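Local coordinates for protein enoyl-CoA hydratase, EchA12_1 (Mycobacterium marinum M, PDB 3QRE) that probably acts on enoyl-CoA thioesters in fatty acid metabolism, as an enoyl-CoA hydratase of the crotonase-like family, at residues P140-Q148 and A161-R169; L150-A159 and L211-L221. All coordinates share one frame; numbering follows the deposited sequence.

Interaction 1: P140-Q148 and A161-R169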
loop_
_atom_site.group_PDB
_atom_site.type_symbol
_atom_site.label_atom_id
_atom_site.label_comp_id
_atom_site.label_asym_id
_atom_site.label_seq_id
_atom_site.Cartn_x
_atom_site.Cartn_y
_atom_site.Cartn_z
ATOM N N PRO A 140 9.335 3.745 -22.887
ATOM C CA PRO A 140 10.347 3.253 -21.935
ATOM C C PRO A 140 10.685 4.162 -20.730
ATOM O O PRO A 140 11.139 5.295 -20.884
ATOM C CB PRO A 140 11.562 2.955 -22.838
ATOM C CG PRO A 140 10.914 2.555 -24.212
ATOM C CD PRO A 140 9.476 3.066 -24.199
ATOM N N CYS A 141 10.451 3.626 -19.535
ATOM C CA CYS A 141 10.682 4.333 -18.268
ATOM C C CYS A 141 11.602 3.461 -17.373
ATOM O O CYS A 141 11.161 2.506 -16.723
ATOM C CB CYS A 141 9.326 4.602 -17.612
ATOM S SG CYS A 141 9.324 5.532 -16.062
ATOM N N VAL A 142 12.892 3.780 -17.357
ATOM C CA VAL A 142 13.899 2.837 -16.863
ATOM C C VAL A 142 14.968 3.546 -16.058
ATOM O O VAL A 142 15.408 4.650 -16.426
ATOM C CB VAL A 142 14.561 2.043 -18.043
ATOM C CG1 VAL A 142 15.713 1.144 -17.559
ATOM C CG2 VAL A 142 13.505 1.206 -18.799
ATOM N N GLY A 143 15.396 2.900 -14.975
ATOM C CA GLY A 143 16.469 3.424 -14.157
ATOM C C GLY A 143 16.065 4.753 -13.564
ATOM O O GLY A 143 14.965 4.899 -12.989
ATOM N N ILE A 144 16.950 5.725 -13.720
ATOM C CA ILE A 144 16.720 7.072 -13.255
ATOM C C ILE A 144 15.403 7.661 -13.811
ATOM O O ILE A 144 14.735 8.448 -13.123
ATOM C CB ILE A 144 17.943 7.966 -13.552
ATOM C CG1 ILE A 144 17.618 9.457 -13.366
ATOM C CG2 ILE A 144 18.434 7.688 -14.954
ATOM C CD1 ILE A 144 18.675 10.243 -12.552
ATOM N N GLY A 145 15.022 7.252 -15.020
ATOM C CA GLY A 145 13.732 7.618 -15.577
ATOM C C GLY A 145 12.526 7.133 -14.769
ATOM O O GLY A 145 11.508 7.838 -14.678
ATOM N N LEU A 146 12.625 5.936 -14.189
ATOM C CA LEU A 146 11.589 5.450 -13.278
ATOM C C LEU A 146 11.609 6.266 -11.968
ATOM O O LEU A 146 10.572 6.691 -11.466
ATOM C CB LEU A 146 11.779 3.953 -12.997
ATOM C CG LEU A 146 10.783 3.368 -11.997
ATOM C CD1 LEU A 146 9.344 3.415 -12.544
ATOM C CD2 LEU A 146 11.185 1.925 -11.630
ATOM N N THR A 147 12.799 6.496 -11.427
ATOM C CA THR A 147 12.910 7.329 -10.234
ATOM C C THR A 147 12.268 8.707 -10.428
ATOM O O THR A 147 11.434 9.115 -9.605
ATOM C CB THR A 147 14.356 7.423 -9.750
ATOM O OG1 THR A 147 14.846 6.097 -9.581
ATOM C CG2 THR A 147 14.439 8.145 -8.407
ATOM N N GLN A 148 12.614 9.404 -11.512
ATOM C CA GLN A 148 12.020 10.710 -11.770
ATOM C C GLN A 148 10.492 10.683 -11.935
ATOM O O GLN A 148 9.822 11.591 -11.444
ATOM C CB GLN A 148 12.636 11.406 -12.988
ATOM C CG GLN A 148 13.719 12.428 -12.628
ATOM C CD GLN A 148 13.259 13.607 -11.730
ATOM O OE1 GLN A 148 12.075 13.781 -11.357
ATOM N NE2 GLN A 148 14.229 14.415 -11.370
ATOM N N ALA A 161 3.688 0.795 -22.564
ATOM C CA ALA A 161 4.952 1.442 -22.177
ATOM C C ALA A 161 5.726 0.551 -21.199
ATOM O O ALA A 161 5.141 0.005 -20.270
ATOM C CB ALA A 161 4.703 2.797 -21.591
ATOM N N LYS A 162 7.026 0.376 -21.445
ATOM C CA LYS A 162 7.880 -0.511 -20.633
ATOM C C LYS A 162 8.530 0.185 -19.436
ATOM O O LYS A 162 9.062 1.303 -19.558
ATOM C CB LYS A 162 8.992 -1.153 -21.473
ATOM C CG LYS A 162 8.493 -2.018 -22.655
ATOM C CD LYS A 162 9.369 -3.265 -22.823
ATOM C CE LYS A 162 8.744 -4.253 -23.796
ATOM N NZ LYS A 162 8.865 -3.768 -25.206
ATOM N N PHE A 163 8.500 -0.502 -18.291
ATOM C CA PHE A 163 9.151 -0.022 -17.080
ATOM C C PHE A 163 10.143 -1.055 -16.616
ATOM O O PHE A 163 9.906 -2.255 -16.771
ATOM C CB PHE A 163 8.127 0.178 -15.955
ATOM C CG PHE A 163 7.029 1.141 -16.283
ATOM C CD1 PHE A 163 6.982 2.379 -15.670
ATOM C CD2 PHE A 163 6.030 0.808 -17.200
ATOM C CE1 PHE A 163 5.959 3.291 -15.967
ATOM C CE2 PHE A 163 5.019 1.707 -17.496
ATOM C CZ PHE A 163 4.980 2.952 -16.872
ATOM N N ALA A 164 11.247 -0.599 -16.042
ATOM C CA ALA A 164 12.189 -1.509 -15.392
ATOM C C ALA A 164 12.967 -0.766 -14.331
ATOM O O ALA A 164 13.517 0.311 -14.593
ATOM C CB ALA A 164 13.139 -2.148 -16.392
ATOM N N ALA A 165 12.992 -1.344 -13.137
ATOM C CA ALA A 165 13.790 -0.825 -12.032
ATOM C C ALA A 165 15.233 -1.390 -12.113
ATOM O O ALA A 165 15.667 -2.151 -11.245
ATOM C CB ALA A 165 13.116 -1.159 -10.683
ATOM N N VAL A 166 15.946 -1.023 -13.180
ATOM C CA VAL A 166 17.331 -1.464 -13.443
ATOM C C VAL A 166 18.286 -0.338 -13.081
ATOM O O VAL A 166 18.148 0.781 -13.570
ATOM C CB VAL A 166 17.551 -1.853 -14.929
ATOM C CG1 VAL A 166 19.021 -2.085 -15.223
ATOM C CG2 VAL A 166 16.771 -3.115 -15.267
ATOM N N PHE A 167 19.249 -0.656 -12.213
ATOM C CA PHE A 167 20.109 0.330 -11.566
ATOM C C PHE A 167 21.498 -0.212 -11.337
ATOM O O PHE A 167 21.684 -1.411 -11.127
ATOM C CB PHE A 167 19.544 0.750 -10.197
ATOM C CG PHE A 167 18.268 1.518 -10.286
ATOM C CD1 PHE A 167 18.287 2.901 -10.493
ATOM C CD2 PHE A 167 17.042 0.863 -10.212
ATOM C CE1 PHE A 167 17.094 3.620 -10.592
ATOM C CE2 PHE A 167 15.845 1.577 -10.318
ATOM C CZ PHE A 167 15.867 2.945 -10.520
ATOM N N ALA A 168 22.468 0.697 -11.387
ATOM C CA ALA A 168 23.807 0.438 -10.892
ATOM C C ALA A 168 23.786 0.629 -9.364
ATOM O O ALA A 168 22.781 1.111 -8.802
ATOM C CB ALA A 168 24.797 1.415 -11.552
ATOM N N ARG A 169 24.877 0.249 -8.695
ATOM C CA ARG A 169 24.990 0.440 -7.246
ATOM C C ARG A 169 24.618 1.871 -6.831
ATOM O O ARG A 169 23.888 2.067 -5.857
ATOM C CB ARG A 169 26.397 0.084 -6.746
ATOM C CG ARG A 169 26.470 -0.121 -5.236
ATOM C CD ARG A 169 27.914 -0.150 -4.673
ATOM N NE ARG A 169 27.898 -0.284 -3.214
ATOM C CZ ARG A 169 27.778 -1.448 -2.565
ATOM N NH1 ARG A 169 27.680 -2.579 -3.242
ATOM N NH2 ARG A 169 27.759 -1.486 -1.234
#
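Cys-141 and Phe-163 sit side by side on neighbouring parallel strands, 141-142 and 162-164, of the smaller sheet of this crotonase-like fold. Three backbone hydrogen bonds join the two segments: Cys-141 N to Lys-162 O (2.7 Å), Ala-164 N to Cys-141 O, and Gly-143 N to Ala-164 O. Cys-141 and Phe-163 project from one face of the sheet, Val-142 and Ala-164 from the other, where Val-142 CG2 meets Ala-164 CB at 4.1 Å. The Phe-163 ring lies against Cys-141, with CD1 3.8 Å from Cys-141 CB, while SG approaches the same ring obliquely, 4.8 Å from its centroid. Leu-146 CD1 comes to the edge of this ring, and the Phe-201 ring of strand 200-202 packs against it.

Past the strands, Phe-167 turns its ring back to the start of helix 144-151. Its CB leads to CG, anti to the carbonyl carbon (chi1 -67°), which swings the ring toward the N-cap residue, Gly-143. CD1 is 4.1 Å from Gly-143 CA, which lies over one ring face in a CH-pi contact; CE1 reaches Gly-143 C; CZ, the tip, meets Gly-143 O at 3.3 Å and Thr-147 OG1 at 3.4 Å, the hydroxyl lying at the ring edge. Gly-143 has positive phi, and a CA-H...O contact brings its CA to 3.2 Å from Val-166 O. Ile-178 of helix 178-185 and Leu-195 of helix 188-197 also touch the Phe-167 side chain.

Directional hydrogen bonds thus set the register of the strands, whereas the place of the Phe-167 ring at the helix start rests mainly on shape and on weak contacts with glycine backbone and the Thr-147 hydroxyl.

Interaction 2: L150-A159 and L211-L221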
loop_
_atom_site.group_PDB
_atom_site.type_symbol
_atom_site.label_atom_id
_atom_site.label_comp_id
_atom_site.label_asym_id
_atom_site.label_seq_id
_atom_site.Cartn_x
_atom_site.Cartn_y
_atom_site.Cartn_z
ATOM N N LEU A 150 8.444 8.508 -10.625
ATOM C CA LEU A 150 7.848 8.207 -9.321
ATOM C C LEU A 150 7.918 9.360 -8.346
ATOM O O LEU A 150 7.144 9.387 -7.387
ATOM C CB LEU A 150 8.487 6.958 -8.705
ATOM C CG LEU A 150 8.346 5.625 -9.457
ATOM C CD1 LEU A 150 8.857 4.497 -8.578
ATOM C CD2 LEU A 150 6.894 5.347 -9.896
ATOM N N MET A 151 8.824 10.318 -8.588
ATOM C CA MET A 151 8.903 11.540 -7.750
ATOM C C MET A 151 7.771 12.528 -8.080
ATOM O O MET A 151 7.437 13.431 -7.274
ATOM C CB MET A 151 10.283 12.250 -7.853
ATOM C CG MET A 151 11.433 11.442 -7.297
ATOM S SD MET A 151 11.188 10.927 -5.548
ATOM C CE MET A 151 12.687 9.902 -5.415
ATOM N N CYS A 152 7.185 12.349 -9.258
ATOM C CA CYS A 152 6.079 13.187 -9.670
ATOM C C CYS A 152 4.826 12.921 -8.830
ATOM O O CYS A 152 4.688 11.878 -8.206
ATOM C CB CYS A 152 5.802 13.018 -11.179
ATOM S SG CYS A 152 7.199 13.552 -12.199
ATOM N N ASP A 153 3.918 13.886 -8.808
ATOM C CA ASP A 153 2.693 13.755 -8.016
ATOM C C ASP A 153 1.779 12.679 -8.581
ATOM O O ASP A 153 1.257 11.849 -7.839
ATOM C CB ASP A 153 1.985 15.111 -7.960
ATOM C CG ASP A 153 2.828 16.150 -7.259
ATOM O OD1 ASP A 153 2.825 16.143 -6.037
ATOM O OD2 ASP A 153 3.533 16.955 -7.889
ATOM N N VAL A 154 1.583 12.712 -9.901
ATOM C CA VAL A 154 0.621 11.834 -10.579
ATOM C C VAL A 154 1.206 11.365 -11.895
ATOM O O VAL A 154 1.875 12.145 -12.600
ATOM C CB VAL A 154 -0.744 12.541 -10.813
ATOM C CG1 VAL A 154 -1.739 11.595 -11.433
ATOM C CG2 VAL A 154 -1.313 13.087 -9.494
ATOM N N ARG A 155 0.972 10.086 -12.207
ATOM C CA ARG A 155 1.474 9.466 -13.432
ATOM C C ARG A 155 0.363 8.887 -14.335
ATOM O O ARG A 155 -0.486 8.099 -13.889
ATOM C CB ARG A 155 2.471 8.359 -13.086
ATOM C CG ARG A 155 3.848 8.846 -12.575
ATOM C CD ARG A 155 4.545 7.762 -11.719
ATOM N NE ARG A 155 3.819 7.510 -10.461
ATOM C CZ ARG A 155 3.781 8.358 -9.437
ATOM N NH1 ARG A 155 4.456 9.505 -9.472
ATOM N NH2 ARG A 155 3.081 8.059 -8.368
ATOM N N PHE A 156 0.398 9.274 -15.613
ATOM C CA PHE A 156 -0.365 8.613 -16.660
ATOM C C PHE A 156 0.620 7.876 -17.540
ATOM O O PHE A 156 1.754 8.334 -17.727
ATOM C CB PHE A 156 -1.156 9.617 -17.486
ATOM C CG PHE A 156 -2.297 10.228 -16.740
ATOM C CD1 PHE A 156 -3.533 9.610 -16.726
ATOM C CD2 PHE A 156 -2.121 11.406 -16.022
ATOM C CE1 PHE A 156 -4.598 10.157 -16.028
ATOM C CE2 PHE A 156 -3.188 11.981 -15.296
ATOM C CZ PHE A 156 -4.433 11.349 -15.299
ATOM N N ALA A 157 0.207 6.728 -18.062
ATOM C CA ALA A 157 1.084 5.963 -18.917
ATOM C C ALA A 157 0.360 5.532 -20.181
ATOM O O ALA A 157 -0.837 5.202 -20.144
ATOM C CB ALA A 157 1.611 4.767 -18.180
ATOM N N ALA A 158 1.098 5.530 -21.289
ATOM C CA ALA A 158 0.611 4.974 -22.536
ATOM C C ALA A 158 0.571 3.460 -22.427
ATOM O O ALA A 158 1.492 2.855 -21.864
ATOM C CB ALA A 158 1.509 5.408 -23.696
ATOM N N ALA A 159 -0.491 2.861 -22.972
ATOM C CA ALA A 159 -0.611 1.418 -23.136
ATOM C C ALA A 159 0.628 0.813 -23.801
ATOM O O ALA A 159 1.142 1.357 -24.769
ATOM C CB ALA A 159 -1.906 1.066 -23.945
ATOM N N LEU A 211 1.721 1.955 -9.336
ATOM C CA LEU A 211 2.802 2.838 -9.777
ATOM C C LEU A 211 2.284 3.893 -10.758
ATOM O O LEU A 211 2.951 4.869 -11.033
ATOM C CB LEU A 211 3.929 2.018 -10.393
ATOM C CG LEU A 211 4.727 1.251 -9.340
ATOM C CD1 LEU A 211 5.714 0.281 -9.977
ATOM C CD2 LEU A 211 5.440 2.231 -8.346
ATOM N N VAL A 212 1.079 3.686 -11.266
ATOM C CA VAL A 212 0.521 4.538 -12.301
ATOM C C VAL A 212 -0.961 4.730 -12.005
ATOM O O VAL A 212 -1.622 3.797 -11.572
ATOM C CB VAL A 212 0.767 3.873 -13.703
ATOM C CG1 VAL A 212 -0.384 4.068 -14.643
ATOM C CG2 VAL A 212 2.065 4.378 -14.312
ATOM N N LYS A 213 -1.484 5.932 -12.224
ATOM C CA LYS A 213 -2.890 6.211 -11.896
ATOM C C LYS A 213 -3.824 5.599 -12.948
ATOM O O LYS A 213 -4.925 5.109 -12.614
ATOM C CB LYS A 213 -3.137 7.718 -11.771
ATOM C CG LYS A 213 -4.571 8.181 -12.082
ATOM C CD LYS A 213 -4.718 9.708 -11.987
ATOM C CE LYS A 213 -6.134 10.201 -12.367
ATOM N NZ LYS A 213 -7.187 9.597 -11.500
ATOM N N GLU A 214 -3.386 5.616 -14.207
ATOM C CA GLU A 214 -4.276 5.271 -15.302
ATOM C C GLU A 214 -3.483 5.038 -16.576
ATOM O O GLU A 214 -2.542 5.804 -16.893
ATOM C CB GLU A 214 -5.271 6.412 -15.486
ATOM C CG GLU A 214 -6.432 6.175 -16.416
ATOM C CD GLU A 214 -7.336 7.401 -16.508
ATOM O OE1 GLU A 214 -7.848 7.861 -15.454
ATOM O OE2 GLU A 214 -7.532 7.909 -17.635
ATOM N N VAL A 215 -3.849 3.961 -17.282
ATOM C CA VAL A 215 -3.299 3.659 -18.609
ATOM C C VAL A 215 -4.261 4.138 -19.707
ATOM O O VAL A 215 -5.440 3.785 -19.707
ATOM C CB VAL A 215 -3.038 2.132 -18.789
ATOM C CG1 VAL A 215 -2.444 1.835 -20.178
ATOM C CG2 VAL A 215 -2.125 1.613 -17.690
ATOM N N VAL A 216 -3.765 4.942 -20.633
ATOM C CA VAL A 216 -4.563 5.336 -21.803
ATOM C C VAL A 216 -3.840 4.924 -23.092
ATOM O O VAL A 216 -2.655 4.560 -23.042
ATOM C CB VAL A 216 -4.845 6.872 -21.843
ATOM C CG1 VAL A 216 -5.680 7.302 -20.657
ATOM C CG2 VAL A 216 -3.553 7.661 -21.916
ATOM N N THR A 217 -4.547 4.973 -24.228
ATOM C CA THR A 217 -3.933 4.766 -25.555
ATOM C C THR A 217 -2.834 5.799 -25.809
ATOM O O THR A 217 -2.909 6.906 -25.266
ATOM C CB THR A 217 -4.967 4.924 -26.695
ATOM O OG1 THR A 217 -5.514 6.258 -26.671
ATOM C CG2 THR A 217 -6.079 3.890 -26.569
ATOM N N PRO A 218 -1.814 5.451 -26.629
ATOM C CA PRO A 218 -0.750 6.434 -26.910
ATOM C C PRO A 218 -1.281 7.777 -27.446
ATOM O O PRO A 218 -0.839 8.836 -26.986
ATOM C CB PRO A 218 0.138 5.708 -27.931
ATOM C CG PRO A 218 -0.024 4.246 -27.552
ATOM C CD PRO A 218 -1.497 4.130 -27.209
ATOM N N GLU A 219 -2.246 7.737 -28.361
ATOM C CA GLU A 219 -2.834 8.963 -28.926
ATOM C C GLU A 219 -3.480 9.841 -27.845
ATOM O O GLU A 219 -3.418 11.074 -27.930
ATOM C CB GLU A 219 -3.853 8.643 -30.034
ATOM N N GLN A 220 -4.085 9.214 -26.835
ATOM C CA GLN A 220 -4.839 9.948 -25.823
ATOM C C GLN A 220 -4.009 10.360 -24.590
ATOM O O GLN A 220 -4.529 11.032 -23.709
ATOM C CB GLN A 220 -6.100 9.168 -25.406
ATOM N N LEU A 221 -2.725 9.995 -24.544
ATOM C CA LEU A 221 -1.862 10.293 -23.375
ATOM C C LEU A 221 -1.727 11.770 -22.963
ATOM O O LEU A 221 -1.980 12.125 -21.800
ATOM C CB LEU A 221 -0.472 9.668 -23.536
ATOM C CG LEU A 221 0.483 9.836 -22.338
ATOM C CD1 LEU A 221 -0.060 9.184 -21.061
ATOM C CD2 LEU A 221 1.857 9.290 -22.685
#
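Ala-157 and Val-215 pair in parallel where strand 214-216 joins strand 154-158 at the edge of the main sheet of the crotonase fold. Ala-157 N bonds Glu-214 O, Ala-157 O takes Val-216 N at 3.0 Å, and Ala-159 N gives to Val-216 O. The tight part is apolar: Ala-157 CB rests on Val-212 CG2 on one face, while on the other Leu-221 reaches Phe-156 CB with CD1 (3.8 Å) and Ala-158 CB with CD2. The partly exposed rim carries two long polar chains. Lys-213 and Glu-214 run beside the Phe-156 ring and point the same way; Lys-213 CE lies 3.6 Å from Phe-156 CZ, and the Glu-214 carboxylate plane stands at 90° to the ring. Their charged ends pair with Asp-193 of the third subunit and with Arg-224, respectively. The loose, solvent side is at the far end, where exposed Pro-218 packs on Ala-158 and Ala-159. Buried Arg-155, its chain bent at chi3 (-67°), is held by three backbone carbonyls: NH1 donates to Ala-149 O and, near the guanidinium plane, to Cys-152 O at 2.7 Å, and NE, also near that plane, to Leu-211 O at 2.8 Å.

Overall arrangement
From the N terminus the chain first passes 140-148, runs through helix 144-151, which both contacts use, into strand 154-158, and returns as 161-169 to close interaction 1 over a short loop of 12 residues. Interaction 2 opens inside that loop, at 150-159, and closes only after another 51 residues, largely helical, when 211-221 comes back. The two therefore cross rather than nest. Interaction 1 lies within the smaller sheet and interaction 2 at the edge of the main one. The two contacts touch through the Phe-163 ring, whose CZ packs 4.0 Å from Ala-157 CB and close to Val-212 CG2.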